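Local coordinates for protein KP6 killer toxin subunit beta (Ustilago maydis virus P6, PDB 4GVB) that serves as the beta subunit of the heterodimeric KP6 killer toxin, a secreted antifungal protein whose action is lethal to sensitive fungal cells, at residues V7-V12 and G58-A63; G44-K49 and D53-G58. All coordinates share one frame; numbering follows the deposited sequence.

Contact 1: residues V7-V12 and G58-A63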
loop_
_atom_site.group_PDB
_atom_site.type_symbol
_atom_site.label_atom_id
_atom_site.label_comp_id
_atom_site.label_asym_id
_atom_site.label_seq_id
_atom_site.Cartn_x
_atom_site.Cartn_y
_atom_site.Cartn_z
ATOM N N VAL B 7 -0.326 7.400 -20.202
ATOM C CA VAL B 7 0.064 8.338 -19.156
ATOM C C VAL B 7 1.110 7.681 -18.256
ATOM O O VAL B 7 1.189 6.449 -18.180
ATOM C CB VAL B 7 -1.178 8.766 -18.317
ATOM C CG1 VAL B 7 -1.655 7.613 -17.460
ATOM C CG2 VAL B 7 -0.852 9.958 -17.443
ATOM N N MET B 8 1.939 8.487 -17.603
ATOM C CA MET B 8 2.840 7.981 -16.572
ATOM C C MET B 8 2.578 8.767 -15.285
ATOM O O MET B 8 2.377 9.974 -15.328
ATOM C CB MET B 8 4.307 8.082 -17.008
ATOM C CG MET B 8 4.798 9.495 -17.282
ATOM S SD MET B 8 6.442 9.534 -18.042
ATOM C CE MET B 8 6.806 11.271 -17.934
ATOM N N CYS B 9 2.571 8.077 -14.147
ATOM C CA CYS B 9 2.141 8.683 -12.900
ATOM C C CYS B 9 3.012 8.312 -11.715
ATOM O O CYS B 9 3.623 7.240 -11.683
ATOM C CB CYS B 9 0.700 8.266 -12.574
ATOM S SG CYS B 9 -0.568 8.677 -13.802
ATOM N N GLN B 10 3.067 9.226 -10.752
ATOM C CA GLN B 10 3.678 8.993 -9.455
ATOM C C GLN B 10 2.600 9.199 -8.405
ATOM O O GLN B 10 1.714 10.033 -8.576
ATOM C CB GLN B 10 4.774 10.030 -9.173
ATOM C CG GLN B 10 5.876 10.178 -10.210
ATOM C CD GLN B 10 6.831 11.297 -9.825
ATOM O OE1 GLN B 10 8.048 11.173 -9.954
ATOM N NE2 GLN B 10 6.277 12.394 -9.338
ATOM N N CYS B 11 2.674 8.444 -7.312
ATOM C CA CYS B 11 1.942 8.791 -6.095
ATOM C C CYS B 11 2.751 9.843 -5.358
ATOM O O CYS B 11 3.971 9.745 -5.290
ATOM C CB CYS B 11 1.769 7.542 -5.209
ATOM S SG CYS B 11 0.830 6.231 -5.999
ATOM N N VAL B 12 2.080 10.854 -4.814
ATOM C CA VAL B 12 2.762 11.946 -4.145
ATOM C C VAL B 12 2.059 12.309 -2.840
ATOM O O VAL B 12 0.863 12.059 -2.675
ATOM C CB VAL B 12 2.834 13.204 -5.052
ATOM C CG1 VAL B 12 3.635 12.902 -6.313
ATOM C CG2 VAL B 12 1.427 13.682 -5.418
ATOM N N GLY B 58 -7.105 8.173 -13.918
ATOM C CA GLY B 58 -8.107 7.953 -12.891
ATOM C C GLY B 58 -7.923 6.648 -12.130
ATOM O O GLY B 58 -8.090 6.597 -10.913
ATOM N N GLN B 59 -7.593 5.586 -12.858
ATOM C CA GLN B 59 -7.309 4.289 -12.251
ATOM C C GLN B 59 -6.123 4.373 -11.294
ATOM O O GLN B 59 -6.166 3.832 -10.183
ATOM C CB GLN B 59 -7.021 3.249 -13.336
ATOM C CG GLN B 59 -8.216 2.925 -14.240
ATOM C CD GLN B 59 -7.835 2.014 -15.393
ATOM O OE1 GLN B 59 -6.747 2.136 -15.965
ATOM N NE2 GLN B 59 -8.728 1.090 -15.740
ATOM N N PHE B 60 -5.060 5.040 -11.728
ATOM C CA PHE B 60 -3.864 5.166 -10.905
ATOM C C PHE B 60 -4.131 5.936 -9.628
ATOM O O PHE B 60 -3.584 5.599 -8.574
ATOM C CB PHE B 60 -2.713 5.815 -11.666
ATOM C CG PHE B 60 -1.375 5.519 -11.069
ATOM C CD1 PHE B 60 -0.778 4.296 -11.285
ATOM C CD2 PHE B 60 -0.734 6.443 -10.254
ATOM C CE1 PHE B 60 0.448 3.999 -10.727
ATOM C CE2 PHE B 60 0.489 6.149 -9.698
ATOM C CZ PHE B 60 1.080 4.921 -9.938
ATOM N N TYR B 61 -4.954 6.977 -9.724
ATOM C CA TYR B 61 -5.351 7.756 -8.554
ATOM C C TYR B 61 -6.001 6.867 -7.497
ATOM O O TYR B 61 -5.707 6.977 -6.305
ATOM C CB TYR B 61 -6.312 8.888 -8.952
ATOM C CG TYR B 61 -6.760 9.755 -7.794
ATOM C CD1 TYR B 61 -7.970 9.520 -7.146
ATOM C CD2 TYR B 61 -5.968 10.805 -7.345
ATOM C CE1 TYR B 61 -8.376 10.317 -6.085
ATOM C CE2 TYR B 61 -6.361 11.599 -6.286
ATOM C CZ TYR B 61 -7.565 11.349 -5.656
ATOM O OH TYR B 61 -7.954 12.141 -4.599
ATOM N N GLN B 62 -6.915 6.013 -7.933
ATOM C CA GLN B 62 -7.561 5.075 -7.018
ATOM C C GLN B 62 -6.500 4.154 -6.406
ATOM O O GLN B 62 -6.522 3.875 -5.202
ATOM C CB GLN B 62 -8.608 4.246 -7.758
ATOM C CG GLN B 62 -9.319 3.231 -6.876
ATOM C CD GLN B 62 -10.514 2.583 -7.560
ATOM O OE1 GLN B 62 -10.857 2.921 -8.697
ATOM N NE2 GLN B 62 -11.156 1.649 -6.866
ATOM N N ALA B 63 -5.571 3.694 -7.246
ATOM C CA ALA B 63 -4.479 2.816 -6.804
ATOM C C ALA B 63 -3.637 3.449 -5.691
ATOM O O ALA B 63 -3.395 2.835 -4.648
ATOM C CB ALA B 63 -3.597 2.418 -7.984
#

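Contact 2: residues G44-K49 and D53-G58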
loop_
_atom_site.group_PDB
_atom_site.type_symbol
_atom_site.label_atom_id
_atom_site.label_comp_id
_atom_site.label_asym_id
_atom_site.label_seq_id
_atom_site.Cartn_x
_atom_site.Cartn_y
_atom_site.Cartn_z
ATOM N N GLY B 44 10.914 7.410 -10.608
ATOM C CA GLY B 44 9.791 7.083 -9.745
ATOM C C GLY B 44 8.423 7.025 -10.403
ATOM O O GLY B 44 7.395 7.042 -9.716
ATOM N N PHE B 45 8.391 6.954 -11.729
ATOM C CA PHE B 45 7.110 6.869 -12.427
ATOM C C PHE B 45 6.706 5.441 -12.716
ATOM O O PHE B 45 7.558 4.576 -12.893
ATOM C CB PHE B 45 7.156 7.648 -13.741
ATOM C CG PHE B 45 6.938 9.123 -13.576
ATOM C CD1 PHE B 45 8.007 9.973 -13.374
ATOM C CD2 PHE B 45 5.664 9.655 -13.634
ATOM C CE1 PHE B 45 7.808 11.330 -13.227
ATOM C CE2 PHE B 45 5.455 11.012 -13.487
ATOM C CZ PHE B 45 6.521 11.849 -13.278
ATOM N N CYS B 46 5.400 5.211 -12.764
ATOM C CA CYS B 46 4.833 3.973 -13.268
ATOM C C CYS B 46 4.393 4.207 -14.710
ATOM O O CYS B 46 3.703 5.186 -15.008
ATOM C CB CYS B 46 3.642 3.569 -12.398
ATOM S SG CYS B 46 2.698 2.147 -12.939
ATOM N N ARG B 47 4.800 3.323 -15.609
ATOM C CA ARG B 47 4.443 3.448 -17.014
ATOM C C ARG B 47 3.702 2.214 -17.513
ATOM O O ARG B 47 3.829 1.134 -16.936
ATOM C CB ARG B 47 5.701 3.671 -17.851
ATOM C CG ARG B 47 6.449 4.952 -17.534
ATOM C CD ARG B 47 7.815 4.935 -18.208
ATOM N NE ARG B 47 8.443 6.254 -18.219
ATOM C CZ ARG B 47 9.173 6.738 -17.222
ATOM N NH1 ARG B 47 9.364 6.018 -16.118
ATOM N NH2 ARG B 47 9.708 7.948 -17.323
ATOM N N ALA B 48 2.925 2.382 -18.578
ATOM C CA ALA B 48 2.273 1.258 -19.236
ATOM C C ALA B 48 3.335 0.355 -19.870
ATOM O O ALA B 48 4.351 0.836 -20.374
ATOM C CB ALA B 48 1.304 1.751 -20.284
ATOM N N LYS B 49 3.109 -0.953 -19.834
ATOM C CA LYS B 49 4.055 -1.895 -20.426
ATOM C C LYS B 49 4.043 -1.823 -21.956
ATOM O O LYS B 49 5.078 -1.996 -22.606
ATOM C CB LYS B 49 3.760 -3.317 -19.939
ATOM C CG LYS B 49 3.893 -3.468 -18.434
ATOM C CD LYS B 49 3.657 -4.890 -17.964
ATOM C CE LYS B 49 4.242 -5.090 -16.571
ATOM N NZ LYS B 49 4.105 -6.491 -16.078
ATOM N N ASP B 53 -1.660 -1.217 -23.902
ATOM C CA ASP B 53 -1.927 -1.737 -22.563
ATOM C C ASP B 53 -1.834 -0.625 -21.509
ATOM O O ASP B 53 -1.131 -0.761 -20.506
ATOM C CB ASP B 53 -0.909 -2.836 -22.247
ATOM C CG ASP B 53 -1.235 -3.599 -20.973
ATOM O OD1 ASP B 53 -2.423 -3.905 -20.736
ATOM O OD2 ASP B 53 -0.296 -3.905 -20.211
ATOM N N LEU B 54 -2.542 0.477 -21.737
ATOM C CA LEU B 54 -2.420 1.641 -20.860
ATOM C C LEU B 54 -3.397 1.588 -19.687
ATOM O O LEU B 54 -4.455 0.968 -19.768
ATOM C CB LEU B 54 -2.604 2.938 -21.656
ATOM C CG LEU B 54 -4.017 3.397 -22.022
ATOM C CD1 LEU B 54 -4.653 4.189 -20.882
ATOM C CD2 LEU B 54 -4.001 4.243 -23.290
ATOM N N PHE B 55 -3.018 2.229 -18.587
ATOM C CA PHE B 55 -3.930 2.448 -17.470
ATOM C C PHE B 55 -4.302 3.937 -17.473
ATOM O O PHE B 55 -3.540 4.770 -17.972
ATOM C CB PHE B 55 -3.261 2.053 -16.157
ATOM C CG PHE B 55 -1.968 2.773 -15.902
ATOM C CD1 PHE B 55 -1.964 4.045 -15.355
ATOM C CD2 PHE B 55 -0.761 2.180 -16.204
ATOM C CE1 PHE B 55 -0.776 4.721 -15.122
ATOM C CE2 PHE B 55 0.434 2.846 -15.970
ATOM C CZ PHE B 55 0.422 4.128 -15.428
ATOM N N THR B 56 -5.465 4.289 -16.940
ATOM C CA THR B 56 -5.872 5.691 -16.972
ATOM C C THR B 56 -5.359 6.458 -15.755
ATOM O O THR B 56 -5.080 5.878 -14.704
ATOM C CB THR B 56 -7.401 5.863 -17.058
ATOM O OG1 THR B 56 -8.005 5.427 -15.838
ATOM C CG2 THR B 56 -7.978 5.070 -18.229
ATOM N N SER B 57 -5.239 7.768 -15.900
ATOM C CA SER B 57 -4.859 8.600 -14.771
ATOM C C SER B 57 -5.827 8.382 -13.606
ATOM O O SER B 57 -5.418 8.388 -12.445
ATOM C CB SER B 57 -4.810 10.070 -15.175
ATOM O OG SER B 57 -6.043 10.460 -15.739
ATOM N N GLY B 58 -7.105 8.173 -13.918
ATOM C CA GLY B 58 -8.107 7.953 -12.891
ATOM C C GLY B 58 -7.923 6.648 -12.130
ATOM O O GLY B 58 -8.090 6.597 -10.913
#

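Contact 1: residues V7-V12 and G58-A63
The ring of Phe-60 is wedged between two half-cystines of strand 7-12, with the sulfurs of Cys-9 and Cys-11 on opposite sides of its plane and the intervening backbone at its rim. Both approaches are oblique. Cys-9 SG lies 4.8 Å from the ring centroid, 38° off the normal. Cys-11 SG is about as near but sits more to the side, at 54°. The backbone between them, at Gln-10 C and Cys-11 N, meets the ring edge near its plane. The tightest approach is made by Cys-9 CB, 3.3 Å from Phe-60 CD2. On the other side, Cys-11 SG comes to 3.7 Å from Phe-60 CE2. The ring reaches the strand because CG stands anti to the backbone N of Phe-60 (chi1 -159°), directing the side chain out from helix 57-67. Helix and strand run nearly parallel, their axes 9.0 Å apart at closest approach. Cys-9 is joined by a disulfide to Cys-74 of the adjacent strand 70-76, and Cys-11 to Cys-64 of the same helix, so one bridge lies within the sheet and the other spans sheet and helix. No hydrogen bond crosses between the two segments; their buried interface depends on van der Waals and sulfur-aromatic contacts, with covalent disulfide chemistry fixing the sulfurs beside the ring.

Contact 2: residues G44-K49 and D53-G58
The backbones of 44-49 and 53-58 come closest where Ala-48 faces Leu-54, with 5.0 Å between their CA atoms, and then diverge, no hydrogen bond linking them. This is a strand-loop-helix connection: the chain leaves the short strand 46-47, which pairs with strand 38-39, turns back, and enters helix 57-67 through a capping box. Thr-56 is the N-cap; its OG1 caps a backbone N of the first turn, while OE1 of Gln-59 accepts a bond from Thr-56 N.

Just ahead of the helix, Phe-55 spans the widening gap. Its CG sits between the backbone N and the carbonyl carbon (chi1 56°), and the ring extends from there to strand 46-47, its far end meeting the strand backbone. The carbonyl oxygens of Cys-46 and Arg-47 lie in the ring plane at its edge, and Ala-48 N approaches obliquely, 3.6 Å from Phe-55 CE2. The Cys-46 sulfur, bridged to Cys-29 of helix 22-29, makes a further sulfur-aromatic contact, 4.6 Å from the ring centroid and 47° off the normal. The SG of Cys-46 is anti to its own backbone N (chi1 174°), which brings it to 3.8 Å from Phe-55 CE2. Ile-35 also packs against both Cys-46 and Phe-55.

Nearer the turn, the Ala-48 methyl fits against the opposing backbone, with CB 3.8 Å from Leu-54 CA. The more exposed outer margin is formed by Lys-49 and Asp-53. Their opposite charges do not pair: NZ of Lys-49 stays 6.6 Å from Asp-53 OD2, and the nearer approach to that oxygen is made by Lys-49 CB, at 4.1 Å.

Contacts 1 and 2 lie side by side, their centres about 7 Å apart, and share Gly-58 in the first turn of helix 57-67. The rings of Phe-60 and Phe-55 meet with their planes at about 30°, joining the two sulfur-aromatic clusters into one core. The strands are also connected directly: Cys-9 O and Cys-46 N are 2.9 Å apart, a probable hydrogen bond between strands 7-13 and 46-47. Val-7 CG1 packs 3.4 Å from Phe-55 O at the neighbouring boundary. Together, the contacts bring half-cystines of all three disulfides around a pair of phenylalanines, close to the centre of this small subunit.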